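Local coordinates for Cys-Gly metallodipeptidase DUG1 (Saccharomyces cerevisiae, PDB 4G1P), which hydrolyses the dipeptide Cys-Gly as a metal-dependent M20-family dipeptidase and serves as the catalytic component of the glutathione-degrading complex, at residues A31-E36 with H102-P107. Sequence-based numbering, arbitrary orientation.
Sequences AVSSDE and HYDVQP
Tyr103 meets Ala31 through its carbonyl, the methyl CB of Ala31 resting 3.6 Å from Tyr103 O. Next, Asp104, probably the active-site aspartate, directs its carboxylate to the turn formed by Val32 to Asp35. Ser33 OG donates to Asp104 OD2 over 2.8 Å, on the anti side and 29° out of the carboxylate plane. Backbone N-H groups of Glu171 and Glu172 hold OD1 and OD2 respectively, and Ser173 also bonds Ser33 OG. An alanine in place of Asp104 would probably leave those N-H groups without these acceptors and Ser33 OG with one partner fewer. His102 ND1 donates to Asp104 O, which lies at the ring edge nearly in plane, with ND1 above the carbonyl plane. Val105 N donates to Ala31 O (2.9 Å), and Val105 O accepts a hydrogen bond from a water also bonded to Ser34 OG. The Val32 and Val105 side chains cross at about a right angle. Gln106 points away, its NE2 bonding OE1 of the zinc ligand Glu172. Val32 CG1, anti to N (chi1 -179°), lies 4.0 Å from Pro107 CB. The loop after strand 96-102 thus packs on the linker between helices 16-28 and 39-55, Tyr103 touching the latter and Val105 helix 135-154.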
ATOM      1  N   ALA A  31      14.457  16.174   4.482  1.00 20.63           N
ATOM      2  CA  ALA A  31      13.312  16.870   5.070  1.00 17.80           C
ATOM      3  C   ALA A  31      11.975  16.391   4.498  1.00 19.21           C
ATOM      4  O   ALA A  31      11.264  17.153   3.838  1.00 17.31           O
ATOM      5  CB  ALA A  31      13.455  18.366   4.830  1.00 17.91           C
ATOM      6  N   VAL A  32      11.639  15.131   4.730  1.00 17.44           N
ATOM      7  CA  VAL A  32      10.372  14.600   4.269  1.00 15.96           C
ATOM      8  C   VAL A  32       9.283  14.932   5.289  1.00 20.51           C
ATOM      9  O   VAL A  32       9.148  14.268   6.313  1.00 20.12           O
ATOM     10  CB  VAL A  32      10.472  13.094   4.090  1.00 19.39           C
ATOM     11  CG1 VAL A  32       9.145  12.516   3.577  1.00 20.77           C
ATOM     12  CG2 VAL A  32      11.632  12.758   3.163  1.00 15.66           C
ATOM     13  N   SER A  33       8.515  15.981   5.011  1.00 20.77           N
ATOM     14  CA  SER A  33       7.529  16.487   5.963  1.00 19.85           C
ATOM     15  C   SER A  33       6.361  15.518   6.218  1.00 21.28           C
ATOM     16  O   SER A  33       5.656  15.639   7.211  1.00 19.88           O
ATOM     17  CB  SER A  33       6.980  17.828   5.492  1.00 17.79           C
ATOM     18  OG  SER A  33       6.290  17.677   4.262  1.00 21.91           O
ATOM     19  N   SER A  34       6.149  14.569   5.323  1.00 18.06           N
ATOM     20  CA  SER A  34       5.019  13.676   5.458  1.00 18.85           C
ATOM     21  C   SER A  34       5.387  12.502   6.342  1.00 22.83           C
ATOM     22  O   SER A  34       4.529  11.707   6.689  1.00 24.27           O
ATOM     23  CB  SER A  34       4.603  13.144   4.094  1.00 21.72           C
ATOM     24  OG  SER A  34       5.646  12.353   3.531  1.00 22.23           O
ATOM     25  N   ASP A  35       6.667  12.398   6.690  1.00 22.98           N
ATOM     26  CA  ASP A  35       7.188  11.264   7.444  1.00 22.71           C
ATOM     27  C   ASP A  35       7.566  11.663   8.869  1.00 24.49           C
ATOM     28  O   ASP A  35       8.575  12.335   9.086  1.00 26.10           O
ATOM     29  CB  ASP A  35       8.414  10.681   6.730  1.00 23.19           C
ATOM     30  CG  ASP A  35       8.874   9.349   7.327  1.00 28.76           C
ATOM     31  OD1 ASP A  35       8.827   9.176   8.562  1.00 27.82           O
ATOM     32  OD2 ASP A  35       9.287   8.465   6.553  1.00 32.89           O
ATOM     33  N   GLU A  36       6.782  11.211   9.839  1.00 26.76           N
ATOM     34  CA  GLU A  36       6.985  11.619  11.228  1.00 29.74           C
ATOM     35  C   GLU A  36       8.369  11.262  11.755  1.00 27.02           C
ATOM     36  O   GLU A  36       8.982  12.045  12.484  1.00 25.94           O
ATOM     37  CB  GLU A  36       5.917  11.013  12.131  1.00 27.52           C
ATOM     38  CG  GLU A  36       4.544  11.611  11.956  1.00 30.17           C
ATOM     39  CD  GLU A  36       3.524  10.934  12.843  1.00 42.71           C
ATOM     40  OE1 GLU A  36       3.945  10.138  13.725  1.00 39.75           O
ATOM     41  OE2 GLU A  36       2.311  11.192  12.654  1.00 43.92           O
ATOM     42  N   HIS A 102       9.924  26.340  -0.628  1.00 15.44           N
ATOM     43  CA  HIS A 102       9.743  25.353   0.417  1.00 16.74           C
ATOM     44  C   HIS A 102      10.878  24.362   0.498  1.00 17.84           C
ATOM     45  O   HIS A 102      11.400  23.897  -0.523  1.00 15.33           O
ATOM     46  CB  HIS A 102       8.391  24.643   0.291  1.00 18.05           C
ATOM     47  CG  HIS A 102       8.265  23.739  -0.898  1.00 21.06           C
ATOM     48  ND1 HIS A 102       8.639  22.411  -0.868  1.00 16.45           N
ATOM     49  CD2 HIS A 102       7.747  23.957  -2.133  1.00 20.30           C
ATOM     50  CE1 HIS A 102       8.384  21.861  -2.045  1.00 17.69           C
ATOM     51  NE2 HIS A 102       7.839  22.777  -2.828  1.00 18.18           N
ATOM     52  N   TYR A 103      11.251  24.035   1.728  1.00 16.42           N
ATOM     53  CA  TYR A 103      12.417  23.203   1.953  1.00 14.66           C
ATOM     54  C   TYR A 103      12.124  21.746   2.299  1.00 16.18           C
ATOM     55  O   TYR A 103      13.056  20.954   2.415  1.00 19.05           O
ATOM     56  CB  TYR A 103      13.316  23.828   3.002  1.00 12.88           C
ATOM     57  CG  TYR A 103      12.698  24.003   4.365  1.00 18.14           C
ATOM     58  CD1 TYR A 103      12.610  22.933   5.252  1.00 16.54           C
ATOM     59  CD2 TYR A 103      12.244  25.255   4.796  1.00 17.72           C
ATOM     60  CE1 TYR A 103      12.061  23.090   6.523  1.00 16.96           C
ATOM     61  CE2 TYR A 103      11.702  25.421   6.063  1.00 18.75           C
ATOM     62  CZ  TYR A 103      11.617  24.327   6.925  1.00 19.30           C
ATOM     63  OH  TYR A 103      11.088  24.471   8.185  1.00 18.44           O
ATOM     64  N   ASP A 104      10.853  21.392   2.480  1.00 15.15           N
ATOM     65  CA  ASP A 104      10.484  19.996   2.676  1.00 15.12           C
ATOM     66  C   ASP A 104      10.360  19.385   1.301  1.00 16.61           C
ATOM     67  O   ASP A 104      10.347  20.113   0.311  1.00 15.17           O
ATOM     68  CB  ASP A 104       9.177  19.836   3.459  1.00 15.23           C
ATOM     69  CG  ASP A 104       7.986  20.483   2.761  1.00 20.43           C
ATOM     70  OD1 ASP A 104       8.031  21.702   2.475  1.00 19.72           O
ATOM     71  OD2 ASP A 104       6.989  19.773   2.502  1.00 22.18           O
ATOM     72  N   VAL A 105      10.278  18.053   1.248  1.00 17.87           N
ATOM     73  CA  VAL A 105      10.336  17.297  -0.005  1.00 15.69           C
ATOM     74  C   VAL A 105       9.494  16.029   0.058  1.00 15.59           C
ATOM     75  O   VAL A 105       9.251  15.492   1.131  1.00 14.98           O
ATOM     76  CB  VAL A 105      11.791  16.866  -0.336  1.00 16.48           C
ATOM     77  CG1 VAL A 105      12.680  18.074  -0.617  1.00 13.16           C
ATOM     78  CG2 VAL A 105      12.383  16.024   0.795  1.00 13.22           C
ATOM     79  N   GLN A 106       9.069  15.549  -1.105  1.00 17.71           N
ATOM     80  CA  GLN A 106       8.369  14.271  -1.222  1.00 18.20           C
ATOM     81  C   GLN A 106       9.219  13.098  -0.721  1.00 17.77           C
ATOM     82  O   GLN A 106      10.437  13.152  -0.774  1.00 17.72           O
ATOM     83  CB  GLN A 106       7.973  14.035  -2.679  1.00 17.57           C
ATOM     84  CG  GLN A 106       6.838  14.914  -3.167  1.00 18.24           C
ATOM     85  CD  GLN A 106       5.499  14.483  -2.610  1.00 22.90           C
ATOM     86  OE1 GLN A 106       5.143  13.311  -2.684  1.00 26.35           O
ATOM     87  NE2 GLN A 106       4.753  15.426  -2.032  1.00 21.91           N
ATOM     88  N   PRO A 107       8.576  12.037  -0.209  1.00 19.10           N
ATOM     89  CA  PRO A 107       9.353  10.852   0.169  1.00 18.44           C
ATOM     90  C   PRO A 107      10.058  10.251  -1.039  1.00 21.06           C
ATOM     91  O   PRO A 107       9.638  10.474  -2.178  1.00 19.66           O
ATOM     92  CB  PRO A 107       8.288   9.869   0.685  1.00 13.68           C
ATOM     93  CG  PRO A 107       6.995  10.396   0.195  1.00 18.86           C
ATOM     94  CD  PRO A 107       7.151  11.880   0.118  1.00 19.41           C
TER
HETATM   95  O   HOH W   1       6.956  14.624   2.417  1.00 15.69           O